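Local coordinates for cytochrome P450 CYP260B1 (Sorangium cellulosum, PDB 5HIW), which belongs to the bacterial cytochromes P450, mostly helical single-chain proteins that enclose a haem group in their core, at residues E122-F127 / D385-L390; A238-A243 / E266-W271; G141-R146 / E181-E186. One frame throughout, in Å; residues are numbered along the deposited sequence.

Contact 1: residues E122-F127 / D385-L390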
ATOM      1  N   GLU A 122      -0.329 -12.829 -16.960  1.00 27.45           N
ATOM      2  CA  GLU A 122      -1.218 -12.085 -16.179  1.00 24.79           C
ATOM      3  C   GLU A 122      -0.299 -11.487 -15.089  1.00 27.12           C
ATOM      4  O   GLU A 122       0.134 -12.220 -14.149  1.00 22.74           O
ATOM      5  CB  GLU A 122      -2.224 -13.040 -15.621  1.00 24.04           C
ATOM      6  CG  GLU A 122      -3.472 -12.497 -15.027  1.00 23.82           C
ATOM      7  CD  GLU A 122      -3.180 -11.692 -13.763  1.00 25.91           C
ATOM      8  OE1 GLU A 122      -3.069 -12.267 -12.680  1.00 25.95           O
ATOM      9  OE2 GLU A 122      -3.037 -10.482 -13.896  1.00 20.99           O
ATOM     10  N   LEU A 123       0.026 -10.196 -15.216  1.00 25.56           N
ATOM     11  CA  LEU A 123       1.121  -9.598 -14.419  1.00 22.78           C
ATOM     12  C   LEU A 123       0.700  -9.294 -12.971  1.00 21.93           C
ATOM     13  O   LEU A 123       1.564  -8.973 -12.169  1.00 20.54           O
ATOM     14  CB  LEU A 123       1.657  -8.342 -15.071  1.00 21.19           C
ATOM     15  CG  LEU A 123       2.374  -8.487 -16.391  1.00 23.59           C
ATOM     16  CD1 LEU A 123       2.717  -7.132 -17.034  1.00 24.52           C
ATOM     17  CD2 LEU A 123       3.607  -9.317 -16.288  1.00 25.66           C
ATOM     18  N   PHE A 124      -0.557  -9.409 -12.618  1.00 17.62           N
ATOM     19  CA  PHE A 124      -0.924  -9.358 -11.203  1.00 19.98           C
ATOM     20  C   PHE A 124      -0.340 -10.627 -10.537  1.00 22.05           C
ATOM     21  O   PHE A 124       0.528 -10.545  -9.705  1.00 20.03           O
ATOM     22  CB  PHE A 124      -2.402  -9.260 -10.900  1.00 19.82           C
ATOM     23  CG  PHE A 124      -2.682  -9.004  -9.435  1.00 22.17           C
ATOM     24  CD1 PHE A 124      -2.586  -7.766  -8.921  1.00 25.04           C
ATOM     25  CD2 PHE A 124      -2.970 -10.076  -8.556  1.00 31.14           C
ATOM     26  CE1 PHE A 124      -2.774  -7.519  -7.561  1.00 26.35           C
ATOM     27  CE2 PHE A 124      -3.136  -9.867  -7.209  1.00 33.09           C
ATOM     28  CZ  PHE A 124      -3.011  -8.559  -6.685  1.00 33.53           C
ATOM     29  N   ASP A 125      -0.799 -11.800 -10.970  1.00 19.96           N
ATOM     30  CA  ASP A 125      -0.290 -13.047 -10.398  1.00 23.92           C
ATOM     31  C   ASP A 125       1.198 -13.224 -10.622  1.00 24.89           C
ATOM     32  O   ASP A 125       1.914 -13.706  -9.711  1.00 26.19           O
ATOM     33  CB  ASP A 125      -1.038 -14.230 -11.050  1.00 25.09           C
ATOM     34  CG  ASP A 125      -2.461 -14.427 -10.544  1.00 28.84           C
ATOM     35  OD1 ASP A 125      -2.921 -13.806  -9.567  1.00 30.18           O
ATOM     36  OD2 ASP A 125      -3.176 -15.254 -11.151  1.00 33.15           O
ATOM     37  N   ASP A 126       1.690 -12.897 -11.836  1.00 21.26           N
ATOM     38  CA  ASP A 126       3.046 -13.224 -12.310  1.00 22.60           C
ATOM     39  C   ASP A 126       4.154 -12.186 -11.943  1.00 21.42           C
ATOM     40  O   ASP A 126       5.331 -12.408 -12.216  1.00 24.35           O
ATOM     41  CB  ASP A 126       3.019 -13.392 -13.899  1.00 25.46           C
ATOM     42  CG  ASP A 126       2.171 -14.666 -14.398  1.00 30.57           C
ATOM     43  OD1 ASP A 126       1.975 -15.541 -13.555  1.00 29.25           O
ATOM     44  OD2 ASP A 126       1.651 -14.715 -15.558  1.00 30.01           O
ATOM     45  N   PHE A 127       3.768 -11.025 -11.428  1.00 20.21           N
ATOM     46  CA  PHE A 127       4.695  -9.964 -11.055  1.00 18.57           C
ATOM     47  C   PHE A 127       4.246  -9.268  -9.766  1.00 18.54           C
ATOM     48  O   PHE A 127       5.037  -9.207  -8.810  1.00 17.63           O
ATOM     49  CB  PHE A 127       4.819  -8.966 -12.182  1.00 18.43           C
ATOM     50  CG  PHE A 127       5.798  -7.860 -11.919  1.00 21.49           C
ATOM     51  CD1 PHE A 127       7.121  -8.031 -12.151  1.00 23.25           C
ATOM     52  CD2 PHE A 127       5.353  -6.657 -11.350  1.00 20.29           C
ATOM     53  CE1 PHE A 127       8.017  -6.987 -11.964  1.00 22.12           C
ATOM     54  CE2 PHE A 127       6.236  -5.627 -11.131  1.00 21.62           C
ATOM     55  CZ  PHE A 127       7.571  -5.809 -11.426  1.00 23.17           C
ATOM     56  N   ASP A 385      -8.888  -6.403 -11.592  1.00 20.32           N
ATOM     57  CA  ASP A 385      -8.948  -7.822 -11.284  1.00 25.30           C
ATOM     58  C   ASP A 385      -7.929  -8.679 -11.898  1.00 23.77           C
ATOM     59  O   ASP A 385      -7.735  -9.817 -11.419  1.00 25.86           O
ATOM     60  CB  ASP A 385     -10.392  -8.343 -11.480  1.00 25.07           C
ATOM     61  CG  ASP A 385     -10.847  -8.332 -12.906  1.00 31.30           C
ATOM     62  OD1 ASP A 385     -10.160  -7.863 -13.837  1.00 29.29           O
ATOM     63  OD2 ASP A 385     -11.968  -8.817 -13.091  1.00 45.56           O
ATOM     64  N   GLN A 386      -7.242  -8.194 -12.930  1.00 22.83           N
ATOM     65  CA  GLN A 386      -6.137  -8.854 -13.575  1.00 23.48           C
ATOM     66  C   GLN A 386      -5.466  -7.860 -14.517  1.00 23.31           C
ATOM     67  O   GLN A 386      -6.031  -6.766 -14.838  1.00 25.17           O
ATOM     68  CB  GLN A 386      -6.530 -10.133 -14.372  1.00 23.58           C
ATOM     69  CG  GLN A 386      -7.766  -9.895 -15.253  1.00 26.11           C
ATOM     70  CD  GLN A 386      -7.947 -10.996 -16.279  1.00 31.22           C
ATOM     71  OE1 GLN A 386      -6.991 -11.422 -16.872  1.00 31.71           O
ATOM     72  NE2 GLN A 386      -9.149 -11.428 -16.491  1.00 30.20           N
ATOM     73  N   ILE A 387      -4.267  -8.223 -14.942  1.00 23.07           N
ATOM     74  CA  ILE A 387      -3.393  -7.375 -15.750  1.00 23.98           C
ATOM     75  C   ILE A 387      -2.860  -8.157 -16.909  1.00 24.84           C
ATOM     76  O   ILE A 387      -1.680  -8.541 -16.986  1.00 27.37           O
ATOM     77  CB  ILE A 387      -2.244  -6.721 -14.947  1.00 25.06           C
ATOM     78  CG1 ILE A 387      -2.792  -6.073 -13.701  1.00 21.12           C
ATOM     79  CG2 ILE A 387      -1.604  -5.662 -15.836  1.00 26.22           C
ATOM     80  CD1 ILE A 387      -1.692  -5.772 -12.734  1.00 25.32           C
ATOM     81  N   PRO A 388      -3.749  -8.440 -17.857  1.00 28.68           N
ATOM     82  CA  PRO A 388      -3.362  -9.292 -19.000  1.00 32.98           C
ATOM     83  C   PRO A 388      -2.362  -8.616 -19.906  1.00 31.27           C
ATOM     84  O   PRO A 388      -2.681  -7.580 -20.477  1.00 34.92           O
ATOM     85  CB  PRO A 388      -4.696  -9.494 -19.753  1.00 31.73           C
ATOM     86  CG  PRO A 388      -5.767  -8.869 -18.945  1.00 35.25           C
ATOM     87  CD  PRO A 388      -5.111  -7.903 -17.983  1.00 32.92           C
ATOM     88  N   ALA A 389      -1.200  -9.218 -20.131  1.00 30.79           N
ATOM     89  CA  ALA A 389      -0.204  -8.675 -21.018  1.00 31.71           C
ATOM     90  C   ALA A 389       0.347  -9.633 -22.076  1.00 35.85           C
ATOM     91  O   ALA A 389       0.302 -10.852 -21.919  1.00 32.96           O
ATOM     92  CB  ALA A 389       0.960  -8.118 -20.227  1.00 32.56           C
ATOM     93  N   LEU A 390       0.862  -9.029 -23.151  1.00 33.32           N
ATOM     94  CA  LEU A 390       1.525  -9.692 -24.216  1.00 33.12           C
ATOM     95  C   LEU A 390       2.950  -9.383 -24.089  1.00 34.83           C
ATOM     96  O   LEU A 390       3.306  -8.232 -23.832  1.00 32.69           O
ATOM     97  CB  LEU A 390       1.040  -9.130 -25.563  1.00 37.63           C
ATOM     98  CG  LEU A 390      -0.456  -9.273 -25.817  1.00 35.84           C
ATOM     99  CD1 LEU A 390      -0.792  -8.690 -27.184  1.00 37.34           C
ATOM    100  CD2 LEU A 390      -0.915 -10.711 -25.713  1.00 35.64           C
TER
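Ile387, Glu122 and Leu123 carry most of this contact, in which the start of helix 123-128 is fastened to a chain segment entering strand 388-390. Glu122 and Pro388 form an antiparallel non-hydrogen-bonded pair, with their CA atoms 4.5 Å apart. One step further on, Leu123 N donates to Ile387 O at 3.0 Å. The second bond ends on a side chain: Ile387 N donates to Glu122 OE2 at 2.8 Å, on the anti side of the carboxylate. Glu122 is the N-cap of the helix, and its chain, bent at chi2 (-66°), folds its carboxylate back over the first turn. There OE2 also takes Phe124 N at 3.0 Å, while OE1 takes Asp125 N at 2.9 Å. The two donors to OE2 approach from opposite faces of the carboxylate plane, and CB of Gln386 lies 3.5 Å from the same oxygen. Beside these bonds, Leu123 CD1 rests on Ala389 CB, and Ile387 CD1 packs on Phe124 N and CB, near the ring's edge. Arg377 forms salt bridges with Glu122 OE1 and Asp125 OD1, and strand 363-364 flanks strand 388-390 in a small three-stranded sheet. A single carboxylate thus serves as helix cap, as acceptor for the loop leading into strand 388-390 and as partner of an arginine, an environment that would be expected to stabilise its negative charge.

Contact 2: residues A238-A243 / E266-W271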
ATOM      1  N   ALA A 238       0.507  -3.341  -9.183  1.00 14.00           N
ATOM      2  CA  ALA A 238      -0.517  -3.630 -10.117  1.00 14.97           C
ATOM      3  C   ALA A 238      -0.918  -2.327 -10.849  1.00 16.18           C
ATOM      4  O   ALA A 238      -0.974  -2.275 -12.066  1.00 15.94           O
ATOM      5  CB  ALA A 238      -1.762  -4.210  -9.453  1.00 14.08           C
ATOM      6  N   ASN A 239      -1.173  -1.266 -10.104  1.00 15.97           N
ATOM      7  CA  ASN A 239      -1.675  -0.048 -10.770  1.00 15.80           C
ATOM      8  C   ASN A 239      -0.605   0.741 -11.500  1.00 16.56           C
ATOM      9  O   ASN A 239      -0.899   1.442 -12.451  1.00 16.46           O
ATOM     10  CB  ASN A 239      -2.341   0.804  -9.741  1.00 16.81           C
ATOM     11  CG  ASN A 239      -3.610   0.175  -9.185  1.00 16.93           C
ATOM     12  OD1 ASN A 239      -4.009  -0.932  -9.541  1.00 22.11           O
ATOM     13  ND2 ASN A 239      -4.272   0.906  -8.370  1.00 16.70           N
ATOM     14  N   LEU A 240       0.679   0.517 -11.184  1.00 15.43           N
ATOM     15  CA  LEU A 240       1.762   1.032 -11.951  1.00 15.95           C
ATOM     16  C   LEU A 240       1.800   0.358 -13.295  1.00 17.75           C
ATOM     17  O   LEU A 240       1.874   0.984 -14.371  1.00 17.63           O
ATOM     18  CB  LEU A 240       3.079   0.855 -11.178  1.00 15.60           C
ATOM     19  CG  LEU A 240       4.345   1.207 -11.914  1.00 15.18           C
ATOM     20  CD1 LEU A 240       4.291   2.559 -12.546  1.00 17.93           C
ATOM     21  CD2 LEU A 240       5.609   0.982 -11.052  1.00 16.78           C
ATOM     22  N   LEU A 241       1.670  -0.966 -13.295  1.00 18.14           N
ATOM     23  CA  LEU A 241       1.682  -1.640 -14.535  1.00 17.14           C
ATOM     24  C   LEU A 241       0.447  -1.220 -15.382  1.00 17.23           C
ATOM     25  O   LEU A 241       0.587  -1.121 -16.561  1.00 19.41           O
ATOM     26  CB  LEU A 241       1.652  -3.136 -14.307  1.00 18.64           C
ATOM     27  CG  LEU A 241       3.018  -3.654 -13.825  1.00 20.69           C
ATOM     28  CD1 LEU A 241       2.778  -5.100 -13.503  1.00 25.36           C
ATOM     29  CD2 LEU A 241       4.138  -3.511 -14.780  1.00 24.25           C
ATOM     30  N   VAL A 242      -0.696  -1.044 -14.757  1.00 16.05           N
ATOM     31  CA  VAL A 242      -1.902  -0.585 -15.480  1.00 18.31           C
ATOM     32  C   VAL A 242      -1.572   0.715 -16.186  1.00 19.09           C
ATOM     33  O   VAL A 242      -1.787   0.862 -17.418  1.00 19.98           O
ATOM     34  CB  VAL A 242      -3.119  -0.453 -14.571  1.00 20.07           C
ATOM     35  CG1 VAL A 242      -4.291   0.344 -15.231  1.00 22.22           C
ATOM     36  CG2 VAL A 242      -3.652  -1.823 -14.124  1.00 22.60           C
ATOM     37  N   ALA A 243      -1.056   1.643 -15.424  1.00 18.53           N
ATOM     38  CA  ALA A 243      -0.732   3.003 -15.935  1.00 20.34           C
ATOM     39  C   ALA A 243       0.228   2.922 -17.035  1.00 19.47           C
ATOM     40  O   ALA A 243       0.092   3.676 -18.035  1.00 23.58           O
ATOM     41  CB  ALA A 243      -0.181   3.859 -14.837  1.00 18.71           C
ATOM     42  N   GLU A 266       5.321   8.318  -9.620  1.00 16.32           N
ATOM     43  CA  GLU A 266       4.597   9.300  -8.856  1.00 15.52           C
ATOM     44  C   GLU A 266       3.302   9.634  -9.601  1.00 16.20           C
ATOM     45  O   GLU A 266       2.223   9.638  -9.021  1.00 17.59           O
ATOM     46  CB  GLU A 266       5.423  10.577  -8.627  1.00 17.61           C
ATOM     47  CG  GLU A 266       6.658  10.386  -7.687  1.00 20.47           C
ATOM     48  CD  GLU A 266       6.198   9.774  -6.349  1.00 21.76           C
ATOM     49  OE1 GLU A 266       5.549  10.485  -5.534  1.00 21.79           O
ATOM     50  OE2 GLU A 266       6.441   8.557  -6.132  1.00 21.38           O
ATOM     51  N   GLU A 267       3.398   9.785 -10.893  1.00 16.75           N
ATOM     52  CA  GLU A 267       2.151  10.071 -11.675  1.00 17.61           C
ATOM     53  C   GLU A 267       1.151   8.893 -11.688  1.00 17.42           C
ATOM     54  O   GLU A 267      -0.032   9.122 -11.538  1.00 17.55           O
ATOM     55  CB  GLU A 267       2.524  10.494 -13.076  1.00 18.25           C
ATOM     56  CG  GLU A 267       1.396  10.778 -14.041  1.00 19.52           C
ATOM     57  CD  GLU A 267       0.467  11.913 -13.658  1.00 17.12           C
ATOM     58  OE1 GLU A 267       0.466  12.421 -12.560  1.00 18.29           O
ATOM     59  OE2 GLU A 267      -0.366  12.297 -14.525  1.00 20.97           O
ATOM     60  N   SER A 268       1.641   7.620 -11.679  1.00 17.64           N
ATOM     61  CA  SER A 268       0.781   6.429 -11.551  1.00 17.61           C
ATOM     62  C   SER A 268       0.066   6.426 -10.258  1.00 17.56           C
ATOM     63  O   SER A 268      -1.124   6.069 -10.181  1.00 16.59           O
ATOM     64  CB  SER A 268       1.559   5.092 -11.790  1.00 19.27           C
ATOM     65  OG  SER A 268       2.326   4.628 -10.633  1.00 22.99           O
ATOM     66  N   THR A 269       0.742   6.893  -9.197  1.00 15.65           N
ATOM     67  CA  THR A 269       0.081   6.920  -7.918  1.00 15.85           C
ATOM     68  C   THR A 269      -0.991   8.022  -7.835  1.00 16.57           C
ATOM     69  O   THR A 269      -1.874   7.925  -6.990  1.00 20.17           O
ATOM     70  CB  THR A 269       0.985   6.969  -6.665  1.00 16.29           C
ATOM     71  OG1 THR A 269       1.651   8.230  -6.570  1.00 16.81           O
ATOM     72  CG2 THR A 269       1.965   5.826  -6.706  1.00 15.41           C
ATOM     73  N   ARG A 270      -0.870   9.064  -8.642  1.00 15.13           N
ATOM     74  CA  ARG A 270      -1.946  10.118  -8.674  1.00 16.47           C
ATOM     75  C   ARG A 270      -3.126   9.657  -9.560  1.00 16.35           C
ATOM     76  O   ARG A 270      -4.320   9.681  -9.156  1.00 19.32           O
ATOM     77  CB  ARG A 270      -1.388  11.440  -9.199  1.00 18.40           C
ATOM     78  CG  ARG A 270      -2.436  12.545  -9.239  1.00 19.77           C
ATOM     79  CD  ARG A 270      -2.037  13.668 -10.141  1.00 19.46           C
ATOM     80  NE  ARG A 270      -2.086  13.200 -11.475  1.00 21.45           N
ATOM     81  CZ  ARG A 270      -3.184  12.998 -12.176  1.00 18.72           C
ATOM     82  NH1 ARG A 270      -4.375  13.245 -11.683  1.00 21.29           N
ATOM     83  NH2 ARG A 270      -3.040  12.611 -13.422  1.00 18.95           N
ATOM     84  N   TRP A 271      -2.782   9.238 -10.757  1.00 18.75           N
ATOM     85  CA  TRP A 271      -3.777   8.860 -11.768  1.00 18.60           C
ATOM     86  C   TRP A 271      -4.529   7.587 -11.400  1.00 20.62           C
ATOM     87  O   TRP A 271      -5.718   7.401 -11.699  1.00 18.10           O
ATOM     88  CB  TRP A 271      -3.044   8.639 -13.076  1.00 20.70           C
ATOM     89  CG  TRP A 271      -3.868   8.399 -14.191  1.00 20.92           C
ATOM     90  CD1 TRP A 271      -4.655   9.332 -14.876  1.00 22.45           C
ATOM     91  CD2 TRP A 271      -4.088   7.160 -14.813  1.00 20.93           C
ATOM     92  NE1 TRP A 271      -5.349   8.713 -15.844  1.00 20.58           N
ATOM     93  CE2 TRP A 271      -5.048   7.377 -15.828  1.00 22.20           C
ATOM     94  CE3 TRP A 271      -3.647   5.877 -14.564  1.00 20.40           C
ATOM     95  CZ2 TRP A 271      -5.514   6.339 -16.652  1.00 25.32           C
ATOM     96  CZ3 TRP A 271      -4.112   4.834 -15.390  1.00 23.12           C
ATOM     97  CH2 TRP A 271      -5.040   5.076 -16.411  1.00 24.10           C
TER
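Where Leu240 faces Ser268, with CA atoms 5.5 Å apart, the helical segments 238-243 and 266-271 pass almost perpendicularly, at 97°, and their axes come within 9.0 Å. Small side chains lie at the crossing: Ala243 CB is 3.7 Å from Ser268 CB. Leu240 CD1 comes to 3.4 Å from Ser268 OG, an apolar methyl set against a hydroxyl whose hydrogen bond goes to Ile265 O in its own helix. That hydroxyl sits between the backbone N and the carbonyl carbon (chi1 80°). Taking no part in the crossing, Glu267 and Arg270 form the Glu-x-x-Arg motif of the cytochrome P450 K helix. NE and NH2 of Arg270 grip one carboxylate oxygen each, side-on, with Arg270 NE to Glu267 OE1 at 2.9 Å, and Arg323 adds a further salt bridge to Glu267. Back at the interface, Trp271 has CG anti to its backbone N, and its six-membered ring reaches segment 238-243. Trp271 CZ3 lies 3.9 Å from Ala243 CA, while Val242 CG1 stands more loosely at the ring edge. The indole NE1 binds Glu317 O, and Asn239 ND2 donates to Phe382 O and to the O of Cys272, the residue just after helix 261-271.

Contact 3: residues G141-R146 / E181-E186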
ATOM      1  N   GLY A 141      14.722 -12.965   6.570  1.00 21.10           N
ATOM      2  CA  GLY A 141      15.500 -14.192   6.875  1.00 24.32           C
ATOM      3  C   GLY A 141      14.553 -15.379   6.986  1.00 27.96           C
ATOM      4  O   GLY A 141      14.887 -16.357   7.620  1.00 25.05           O
ATOM      5  N   LEU A 142      13.372 -15.279   6.383  1.00 22.95           N
ATOM      6  CA  LEU A 142      12.450 -16.423   6.378  1.00 23.55           C
ATOM      7  C   LEU A 142      12.850 -17.382   5.307  1.00 23.11           C
ATOM      8  O   LEU A 142      13.179 -17.023   4.205  1.00 23.21           O
ATOM      9  CB  LEU A 142      10.992 -16.000   6.250  1.00 24.16           C
ATOM     10  CG  LEU A 142      10.404 -15.186   7.367  1.00 24.88           C
ATOM     11  CD1 LEU A 142       9.133 -14.407   6.944  1.00 24.79           C
ATOM     12  CD2 LEU A 142      10.064 -16.067   8.554  1.00 26.01           C
ATOM     13  N   PRO A 143      12.705 -18.658   5.576  1.00 21.24           N
ATOM     14  CA  PRO A 143      13.182 -19.689   4.657  1.00 22.62           C
ATOM     15  C   PRO A 143      12.415 -19.750   3.378  1.00 22.03           C
ATOM     16  O   PRO A 143      11.208 -19.686   3.439  1.00 21.31           O
ATOM     17  CB  PRO A 143      12.962 -21.024   5.446  1.00 25.81           C
ATOM     18  CG  PRO A 143      12.408 -20.631   6.771  1.00 25.77           C
ATOM     19  CD  PRO A 143      12.149 -19.142   6.826  1.00 22.69           C
ATOM     20  N   GLU A 144      13.085 -19.959   2.261  1.00 21.04           N
ATOM     21  CA  GLU A 144      12.471 -20.102   1.001  1.00 28.16           C
ATOM     22  C   GLU A 144      11.450 -21.246   0.992  1.00 28.55           C
ATOM     23  O   GLU A 144      10.411 -21.109   0.365  1.00 26.55           O
ATOM     24  CB  GLU A 144      13.475 -20.326  -0.112  1.00 36.35           C
ATOM     25  CG  GLU A 144      12.747 -20.699  -1.405  1.00 44.16           C
ATOM     26  CD  GLU A 144      13.264 -20.095  -2.678  1.00 51.39           C
ATOM     27  OE1 GLU A 144      14.024 -19.093  -2.630  1.00 46.80           O
ATOM     28  OE2 GLU A 144      12.881 -20.675  -3.729  1.00 53.49           O
ATOM     29  N   GLU A 145      11.697 -22.325   1.718  1.00 24.46           N
ATOM     30  CA  GLU A 145      10.768 -23.482   1.607  1.00 24.74           C
ATOM     31  C   GLU A 145       9.440 -23.202   2.308  1.00 24.38           C
ATOM     32  O   GLU A 145       8.476 -23.965   2.149  1.00 22.77           O
ATOM     33  CB  GLU A 145      11.433 -24.769   2.158  1.00 29.83           C
ATOM     34  CG  GLU A 145      11.563 -24.803   3.637  1.00 34.90           C
ATOM     35  CD  GLU A 145      12.845 -24.183   4.175  1.00 41.08           C
ATOM     36  OE1 GLU A 145      13.633 -23.467   3.409  1.00 36.02           O
ATOM     37  OE2 GLU A 145      13.000 -24.411   5.414  1.00 39.81           O
ATOM     38  N   ARG A 146       9.331 -22.087   3.067  1.00 21.89           N
ATOM     39  CA  ARG A 146       8.103 -21.797   3.757  1.00 19.96           C
ATOM     40  C   ARG A 146       7.294 -20.650   3.062  1.00 18.00           C
ATOM     41  O   ARG A 146       6.325 -20.167   3.673  1.00 16.21           O
ATOM     42  CB  ARG A 146       8.335 -21.474   5.229  1.00 21.71           C
ATOM     43  CG  ARG A 146       9.088 -22.612   5.915  1.00 25.23           C
ATOM     44  CD  ARG A 146       9.066 -22.448   7.395  1.00 23.63           C
ATOM     45  NE  ARG A 146       7.808 -22.820   8.014  1.00 25.82           N
ATOM     46  CZ  ARG A 146       7.665 -23.067   9.315  1.00 25.43           C
ATOM     47  NH1 ARG A 146       8.695 -23.031  10.104  1.00 26.10           N
ATOM     48  NH2 ARG A 146       6.504 -23.413   9.816  1.00 27.01           N
ATOM     49  N   GLU A 181       5.230 -15.428  14.547  1.00 32.73           N
ATOM     50  CA  GLU A 181       6.006 -14.962  15.709  1.00 35.40           C
ATOM     51  C   GLU A 181       7.067 -15.989  16.118  1.00 34.80           C
ATOM     52  O   GLU A 181       8.235 -15.653  16.322  1.00 34.76           O
ATOM     53  CB  GLU A 181       5.035 -14.641  16.859  1.00 39.59           C
ATOM     54  CG  GLU A 181       5.359 -13.390  17.658  1.00 48.41           C
ATOM     55  CD  GLU A 181       4.447 -13.243  18.873  1.00 52.58           C
ATOM     56  OE1 GLU A 181       4.114 -14.280  19.508  1.00 54.24           O
ATOM     57  OE2 GLU A 181       4.077 -12.102  19.191  1.00 45.59           O
ATOM     58  N   ALA A 182       6.700 -17.265  16.101  1.00 33.66           N
ATOM     59  CA  ALA A 182       7.640 -18.308  16.462  1.00 33.83           C
ATOM     60  C   ALA A 182       8.770 -18.469  15.458  1.00 30.93           C
ATOM     61  O   ALA A 182       9.923 -18.668  15.830  1.00 32.79           O
ATOM     62  CB  ALA A 182       6.893 -19.618  16.637  1.00 37.89           C
ATOM     63  N   GLN A 183       8.474 -18.389  14.159  1.00 27.20           N
ATOM     64  CA  GLN A 183       9.523 -18.385  13.175  1.00 25.21           C
ATOM     65  C   GLN A 183      10.454 -17.153  13.363  1.00 23.31           C
ATOM     66  O   GLN A 183      11.661 -17.229  13.191  1.00 30.97           O
ATOM     67  CB  GLN A 183       8.964 -18.282  11.736  1.00 26.57           C
ATOM     68  CG  GLN A 183       8.276 -19.530  11.278  1.00 25.41           C
ATOM     69  CD  GLN A 183       7.720 -19.356   9.895  1.00 22.87           C
ATOM     70  OE1 GLN A 183       8.456 -19.316   8.917  1.00 23.15           O
ATOM     71  NE2 GLN A 183       6.411 -19.427   9.812  1.00 26.95           N
ATOM     72  N   LEU A 184       9.838 -16.050  13.624  1.00 25.97           N
ATOM     73  CA  LEU A 184      10.584 -14.742  13.670  1.00 28.12           C
ATOM     74  C   LEU A 184      11.363 -14.601  15.000  1.00 31.64           C
ATOM     75  O   LEU A 184      12.458 -14.073  15.014  1.00 23.86           O
ATOM     76  CB  LEU A 184       9.602 -13.633  13.541  1.00 26.59           C
ATOM     77  CG  LEU A 184       9.107 -13.375  12.115  1.00 28.55           C
ATOM     78  CD1 LEU A 184       7.996 -12.390  12.250  1.00 30.89           C
ATOM     79  CD2 LEU A 184      10.192 -12.874  11.194  1.00 31.95           C
ATOM     80  N   ARG A 185      10.791 -15.106  16.101  1.00 39.71           N
ATOM     81  CA  ARG A 185      11.564 -15.271  17.351  1.00 40.26           C
ATOM     82  C   ARG A 185      12.777 -16.090  17.153  1.00 37.80           C
ATOM     83  O   ARG A 185      13.836 -15.733  17.623  1.00 42.70           O
ATOM     84  CB  ARG A 185      10.759 -15.975  18.423  1.00 46.48           C
ATOM     85  CG  ARG A 185      10.235 -15.029  19.437  1.00 54.00           C
ATOM     86  CD  ARG A 185       9.307 -15.714  20.409  1.00 59.61           C
ATOM     87  NE  ARG A 185       8.665 -14.648  21.168  1.00 67.77           N
ATOM     88  CZ  ARG A 185       7.386 -14.306  21.078  1.00 70.10           C
ATOM     89  NH1 ARG A 185       6.546 -14.991  20.301  1.00 76.74           N
ATOM     90  NH2 ARG A 185       6.937 -13.299  21.813  1.00 70.54           N
ATOM     91  N   GLU A 186      12.632 -17.227  16.519  1.00 34.28           N
ATOM     92  CA  GLU A 186      13.768 -18.102  16.324  1.00 35.21           C
ATOM     93  C   GLU A 186      14.867 -17.416  15.535  1.00 35.74           C
ATOM     94  O   GLU A 186      16.050 -17.526  15.850  1.00 35.31           O
ATOM     95  CB  GLU A 186      13.321 -19.340  15.605  1.00 36.42           C
ATOM     96  CG  GLU A 186      14.461 -20.192  15.099  1.00 42.54           C
ATOM     97  CD  GLU A 186      13.912 -21.473  14.530  1.00 49.72           C
ATOM     98  OE1 GLU A 186      12.771 -21.424  14.042  1.00 54.63           O
ATOM     99  OE2 GLU A 186      14.586 -22.515  14.605  1.00 52.46           O
TER
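Gln183 and Arg146 meet tip to tip as a stack of two flat polar groups: the amide lies over one face of the guanidinium with the planes only 11° apart. Gln183 CD stands 3.7 Å above the guanidinium plane, over its centre, and Gln183 NE2 is 4.0 Å from Arg146 NH2. No hydrogen bond crosses between the segments, because the amide sits over the face rather than in the plane of the N-H groups. Across the contact the nearest atoms to the amide oxygen are carbons, with Gln183 OE1 3.5 Å from Arg146 CD and 3.6 Å from Leu142 CD2. Leu142 crosses Gln183 at about a right angle, and its CD2 also touches Leu184 CD2 at 4.1 Å, so that the polar stack is bordered by an apolar patch.

The next shell fixes each partner. Gln183 keeps an extended chain beyond CG (chi2 178°), and Arg146 bends at chi3 (77°). Gln183 NE2 donates to Asn150 OD1 and Arg146 NE forms a salt bridge with Glu149, both partners lying on helix 147-162, for which Arg146 is the N-cap residue. Arg146 N bonds to Pro143 O and closes a tight turn. Leu142 packs against Met180 and Ile187 of helix 167-191, and Leu184 also touches Val222 and Leu223 of helix 218-229. The loop between the P450 E and F helices is thereby laid against the G helix. Glu149 pairs with the guanidinium and Asn150 with the amide, while the two groups meet face to face and join loop to helix without a hydrogen bond of their own.

Overall arrangement
Followed from the N terminus, the chain first opens contact 1 at residues 122-127, then makes the short loop of contact 3, which brings 181-186 back onto 141-146 around helix 147-162. Contact 2 comes later, in series with contact 3, and returns 266-271 to 238-243. Only near the C terminus does 385-390 close contact 1, so its long loop encloses both others. Contacts 1 and 2 touch through helix 232-245: Ala238 meets Phe124 and Ile387, and Leu241 meets Leu123 and Phe127, joining helix 123-128 and the approach to strand 388-390 to the crossing helices. Contact 3 lies apart, its centre about 33 Å from that of contact 2, across the centre of the chain.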